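Side-chain contacts in N-isopropylammelide isopropylaminohydrolase (Burkholderia multivorans ATCC 17616, PDB 6NBO), which is a zinc-binding member of the amidohydrolase family, with metal ions held at the C-terminal mouth of a TIM barrel: residues G60-H65 against D355-Q360; G119-R124 against V388-K393. One frame throughout, in Å; residues are numbered along the deposited sequence. Where two conformers were deposited one is given.

The segments alternate along the chain: 60-65, 119-124, 355-360, then 388-393. Contacts 1 and 2 have centres about 8 Å apart, and their first segments lie on neighbouring parallel strands of the barrel, 56-66 and 120-128. The two strands are tied by backbone hydrogen bonds, among them a probable one of 2.7 Å from R124 N to E63 O. Each contact brings a later part of the chain against the same end of this strand pair: contact 1 the loop after helix 346-352, contact 2 the hairpin that starts with strand 387-390. The far end of strand 56-66 carries H65 to one zinc ion, so both contacts join late chain segments to the strands of the metal-binding barrel.

Contact 1 of 2, residues G60-H65 against D355-Q360; sequences GLVEGH and DAYGLQ. With ZN (zinc ion), chain B.
In Y357, CG lies anti to the backbone N (chi1 -174°), which extends the ring from the loop toward G60 on strand 56-66, with OH directed at the G60 carbonyl. V62 places CG2 anti to its own carbonyl carbon and beside its backbone N, and this methyl is the branch that meets the tyrosine. Y357 OH donates to G60 O at 2.6 Å. The bond is short, with a C=O...donor angle of 155°, and the carbonyl oxygen sits at the ring edge, close to the ring plane. V62 CG2 comes to 3.8 Å from Y357 CE1, approaching the ring obliquely, so the same end of the tyrosine is held by a polar and an apolar contact. H346 adds an edge-to-face ring contact with Y357, and F354 packs on V62. A water lies 2.7 Å from G358 O and takes a weak bond from G60 N at 3.3 Å, a loose water-mediated link between G60 and G358 beside the direct bond from Y357. Further along the strand, H65 N donates almost straight (169°) to E63 OE1 over 2.9 Å, meeting the oxygen from above the carboxylate plane. The other carboxylate oxygen, OE2, is hydrogen-bonded to N303 ND2, while H65 ND1 pairs with S249 OG, which helps to fix the imidazole's rotation. H65 NE2 binds zinc at 2.1 Å, and H67, H218 and D304 complete that site. H65 and H67 form the HxH motif at the end of the first barrel strand, a hallmark of the amidohydrolase family.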
loop_
_atom_site.group_PDB
_atom_site.type_symbol
_atom_site.label_atom_id
_atom_site.label_comp_id
_atom_site.label_asym_id
_atom_site.label_seq_id
_atom_site.Cartn_x
_atom_site.Cartn_y
_atom_site.Cartn_z
ATOM N N GLY A 60 -12.618 3.795 -0.985
ATOM C CA GLY A 60 -11.446 4.033 -1.813
ATOM C C GLY A 60 -10.457 2.886 -1.680
ATOM O O GLY A 60 -10.258 2.388 -0.578
ATOM N N LEU A 61 -9.864 2.431 -2.781
ATOM C CA LEU A 61 -8.927 1.322 -2.692
ATOM C C LEU A 61 -7.596 1.832 -2.141
ATOM O O LEU A 61 -7.316 3.036 -2.142
ATOM C CB LEU A 61 -8.754 0.661 -4.076
ATOM C CG LEU A 61 -10.083 0.251 -4.734
ATOM C CD1 LEU A 61 -9.913 -0.434 -6.116
ATOM C CD2 LEU A 61 -10.907 -0.655 -3.799
ATOM N N VAL A 62 -6.789 0.911 -1.623
ATOM C CA VAL A 62 -5.550 1.258 -0.941
ATOM C C VAL A 62 -4.413 0.476 -1.586
ATOM O O VAL A 62 -4.477 -0.754 -1.669
ATOM C CB VAL A 62 -5.623 0.942 0.563
ATOM C CG1 VAL A 62 -4.322 1.340 1.275
ATOM C CG2 VAL A 62 -6.840 1.644 1.191
ATOM N N GLU A 63 -3.373 1.183 -2.024
ATOM C CA GLU A 63 -2.112 0.554 -2.399
ATOM C C GLU A 63 -1.189 0.599 -1.186
ATOM O O GLU A 63 -0.689 1.663 -0.818
ATOM C CB GLU A 63 -1.508 1.265 -3.614
ATOM C CG GLU A 63 -0.031 0.944 -3.884
ATOM C CD GLU A 63 0.212 -0.520 -4.126
ATOM O OE1 GLU A 63 0.198 -1.285 -3.141
ATOM O OE2 GLU A 63 0.409 -0.914 -5.298
ATOM N N GLY A 64 -0.991 -0.551 -0.535
ATOM C CA GLY A 64 -0.222 -0.601 0.693
ATOM C C GLY A 64 1.280 -0.738 0.528
ATOM O O GLY A 64 2.009 -0.681 1.526
ATOM N N HIS A 65 1.776 -0.938 -0.699
ATOM C CA HIS A 65 3.214 -1.110 -0.918
ATOM C C HIS A 65 3.513 -0.985 -2.402
ATOM O O HIS A 65 3.289 -1.925 -3.167
ATOM C CB HIS A 65 3.714 -2.466 -0.405
ATOM C CG HIS A 65 5.205 -2.671 -0.498
ATOM N ND1 HIS A 65 5.991 -2.929 0.605
ATOM C CD2 HIS A 65 6.040 -2.723 -1.568
ATOM C CE1 HIS A 65 7.245 -3.116 0.223
ATOM N NE2 HIS A 65 7.303 -2.983 -1.090
ATOM N N ASP A 355 -6.506 6.831 8.332
ATOM C CA ASP A 355 -7.630 7.104 9.221
ATOM C C ASP A 355 -8.880 7.516 8.440
ATOM O O ASP A 355 -8.825 7.813 7.246
ATOM C CB ASP A 355 -7.252 8.205 10.211
ATOM C CG ASP A 355 -6.007 7.862 11.016
ATOM O OD1 ASP A 355 -5.955 6.750 11.588
ATOM O OD2 ASP A 355 -5.079 8.700 11.066
ATOM N N ALA A 356 -10.023 7.549 9.148
ATOM C CA ALA A 356 -11.304 7.995 8.581
ATOM C C ALA A 356 -11.654 7.213 7.316
ATOM O O ALA A 356 -12.097 7.771 6.311
ATOM C CB ALA A 356 -11.285 9.500 8.297
ATOM N N TYR A 357 -11.455 5.904 7.375
ATOM C CA TYR A 357 -11.614 5.025 6.230
ATOM C C TYR A 357 -12.992 4.370 6.242
ATOM O O TYR A 357 -13.519 4.022 7.297
ATOM C CB TYR A 357 -10.536 3.938 6.238
ATOM C CG TYR A 357 -10.595 3.103 4.992
ATOM C CD1 TYR A 357 -10.013 3.557 3.823
ATOM C CD2 TYR A 357 -11.269 1.878 4.970
ATOM C CE1 TYR A 357 -10.090 2.824 2.652
ATOM C CE2 TYR A 357 -11.355 1.135 3.803
ATOM C CZ TYR A 357 -10.753 1.617 2.652
ATOM O OH TYR A 357 -10.823 0.919 1.482
ATOM N N GLY A 358 -13.563 4.176 5.055
ATOM C CA GLY A 358 -14.769 3.375 4.947
ATOM C C GLY A 358 -15.936 4.099 4.308
ATOM O O GLY A 358 -15.753 5.154 3.694
ATOM N N LEU A 359 -17.145 3.539 4.440
ATOM C CA LEU A 359 -18.348 4.133 3.858
ATOM C C LEU A 359 -19.385 4.501 4.908
ATOM O O LEU A 359 -20.548 4.738 4.566
ATOM C CB LEU A 359 -18.979 3.202 2.821
ATOM C CG LEU A 359 -18.115 2.862 1.608
ATOM C CD1 LEU A 359 -18.841 1.862 0.717
ATOM C CD2 LEU A 359 -17.764 4.120 0.832
ATOM N N GLN A 360 -19.002 4.551 6.161
ATOM C CA GLN A 360 -19.949 4.974 7.178
ATOM C C GLN A 360 -19.861 6.476 7.379
ATOM O O GLN A 360 -18.845 7.094 7.048
ATOM C CB GLN A 360 -19.660 4.257 8.502
ATOM C CG GLN A 360 -19.618 2.741 8.391
ATOM C CD GLN A 360 -20.877 2.164 7.773
ATOM O OE1 GLN A 360 -21.992 2.466 8.203
ATOM N NE2 GLN A 360 -20.704 1.331 6.750
HETATM ZN ZN ZN B . 9.033 -3.347 -2.159
HETATM O O HOH W 1 -13.901 5.268 1.679
#

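Contact 2 of 2, residues G119-R124 against V388-K393; sequences GTTRIR and VVSSGK
T121 and S390 each leave the backbone toward the other segment, one from a barrel strand and the other from the end of a beta-hairpin strand, where the turn begins. The hairpin joins strands 387-390 and 393-397 through a type I' turn from S390 to K393, closed by S390 N to K393 O at 2.8 Å and K393 N to S390 O at 3.0 Å. T121 meets it with its methyl: CG2 is 3.8 Å from S390 OG and 3.9 Å from S390 CB. The hydroxyl of T121 takes a different course, placed between the backbone N and the carbonyl carbon (chi1 59°), where OG1 hydrogen-bonds to D366 OD2; the other carboxylate oxygen, D366 OD1, accepts from S391 N and so links the turn to T121. The pair is therefore methyl against hydroxymethyl, and no hydrogen bond crosses between the segments. L116 of helix 104-117 touches both side chains.

A second meeting lies two residues back on each side. V388 points at G119, and its CG2 reaches 3.8 Å from G119 CA, while CG1 lies beside it, 4.0 Å from G119 CA. The valine thus rests on bare backbone. G119, at positive phi, is the C' residue of the Schellman motif that ends helix 104-117, so V388 packs where that helix turns into strand 120-128. In S390 the hydroxyl oxygen is anti to the backbone N (chi1 180°), and OG hydrogen-bonds to the carbonyl oxygen of Q151.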
loop_
_atom_site.group_PDB
_atom_site.type_symbol
_atom_site.label_atom_id
_atom_site.label_comp_id
_atom_site.label_asym_id
_atom_site.label_seq_id
_atom_site.Cartn_x
_atom_site.Cartn_y
_atom_site.Cartn_z
ATOM N N GLY A 119 -9.567 4.017 -8.902
ATOM C CA GLY A 119 -10.250 3.946 -7.615
ATOM C C GLY A 119 -9.371 3.900 -6.373
ATOM O O GLY A 119 -9.909 3.767 -5.267
ATOM N N THR A 120 -8.054 4.010 -6.507
ATOM C CA THR A 120 -7.154 4.013 -5.353
ATOM C C THR A 120 -6.932 5.447 -4.888
ATOM O O THR A 120 -6.460 6.283 -5.661
ATOM C CB THR A 120 -5.822 3.352 -5.706
ATOM O OG1 THR A 120 -6.035 1.943 -5.880
ATOM C CG2 THR A 120 -4.790 3.596 -4.598
ATOM N N THR A 121 -7.289 5.738 -3.632
ATOM C CA THR A 121 -7.192 7.099 -3.106
ATOM C C THR A 121 -6.204 7.209 -1.954
ATOM O O THR A 121 -6.039 8.295 -1.383
ATOM C CB THR A 121 -8.572 7.585 -2.646
ATOM O OG1 THR A 121 -9.064 6.700 -1.633
ATOM C CG2 THR A 121 -9.549 7.595 -3.824
ATOM N N ARG A 122 -5.566 6.106 -1.585
ATOM C CA ARG A 122 -4.582 6.069 -0.515
ATOM C C ARG A 122 -3.443 5.162 -0.951
ATOM O O ARG A 122 -3.682 4.024 -1.364
ATOM C CB ARG A 122 -5.220 5.561 0.775
ATOM C CG ARG A 122 -6.435 6.402 1.186
ATOM C CD ARG A 122 -6.757 6.243 2.605
ATOM N NE ARG A 122 -8.127 6.641 2.929
ATOM C CZ ARG A 122 -8.446 7.270 4.051
ATOM N NH1 ARG A 122 -7.484 7.605 4.898
ATOM N NH2 ARG A 122 -9.708 7.570 4.328
ATOM N N ILE A 123 -2.209 5.660 -0.861
ATOM C CA ILE A 123 -1.036 4.930 -1.344
ATOM C C ILE A 123 0.074 5.022 -0.309
ATOM O O ILE A 123 0.414 6.121 0.138
ATOM C CB ILE A 123 -0.524 5.486 -2.685
ATOM C CG1 ILE A 123 -1.632 5.507 -3.752
ATOM C CG2 ILE A 123 0.739 4.713 -3.123
ATOM C CD1 ILE A 123 -1.153 6.059 -5.129
ATOM N N ARG A 124 0.653 3.878 0.057
ATOM C CA ARG A 124 1.937 3.846 0.750
ATOM C C ARG A 124 3.022 3.495 -0.257
ATOM O O ARG A 124 3.003 2.407 -0.849
ATOM C CB ARG A 124 1.951 2.835 1.903
ATOM C CG ARG A 124 3.350 2.725 2.559
ATOM C CD ARG A 124 3.355 1.812 3.801
ATOM N NE ARG A 124 2.667 2.435 4.924
ATOM C CZ ARG A 124 2.659 1.953 6.158
ATOM N NH1 ARG A 124 3.330 0.841 6.444
ATOM N NH2 ARG A 124 1.981 2.592 7.109
ATOM N N VAL A 388 -15.337 7.462 -9.552
ATOM C CA VAL A 388 -14.432 7.580 -8.416
ATOM C C VAL A 388 -14.689 8.938 -7.789
ATOM O O VAL A 388 -14.643 9.968 -8.477
ATOM C CB VAL A 388 -12.950 7.413 -8.804
ATOM C CG1 VAL A 388 -12.069 7.489 -7.555
ATOM C CG2 VAL A 388 -12.723 6.073 -9.520
ATOM N N VAL A 389 -15.000 8.929 -6.496
ATOM C CA VAL A 389 -15.122 10.131 -5.685
ATOM C C VAL A 389 -13.983 10.109 -4.686
ATOM O O VAL A 389 -13.734 9.081 -4.046
ATOM C CB VAL A 389 -16.476 10.188 -4.960
ATOM C CG1 VAL A 389 -16.556 11.440 -4.096
ATOM C CG2 VAL A 389 -17.609 10.126 -5.970
ATOM N N SER A 390 -13.283 11.226 -4.556
ATOM C CA SER A 390 -12.175 11.290 -3.619
ATOM C C SER A 390 -12.309 12.560 -2.805
ATOM O O SER A 390 -12.417 13.650 -3.374
ATOM C CB SER A 390 -10.834 11.253 -4.353
ATOM O OG SER A 390 -9.770 11.322 -3.427
ATOM N N SER A 391 -12.313 12.408 -1.479
ATOM C CA SER A 391 -12.534 13.526 -0.565
ATOM C C SER A 391 -13.772 14.319 -0.966
ATOM O O SER A 391 -13.786 15.555 -0.933
ATOM C CB SER A 391 -11.310 14.435 -0.485
ATOM O OG SER A 391 -10.285 13.806 0.264
ATOM N N GLY A 392 -14.820 13.597 -1.362
ATOM C CA GLY A 392 -16.091 14.217 -1.684
ATOM C C GLY A 392 -16.188 14.838 -3.059
ATOM O O GLY A 392 -17.234 15.410 -3.385
ATOM N N LYS A 393 -15.146 14.744 -3.880
ATOM C CA LYS A 393 -15.140 15.335 -5.209
ATOM C C LYS A 393 -15.081 14.239 -6.260
ATOM O O LYS A 393 -14.320 13.287 -6.122
ATOM C CB LYS A 393 -13.949 16.274 -5.380
ATOM C CG LYS A 393 -13.980 17.465 -4.434
ATOM C CD LYS A 393 -12.867 18.432 -4.751
ATOM C CE LYS A 393 -12.860 19.598 -3.774
ATOM N NZ LYS A 393 -12.477 19.153 -2.404
#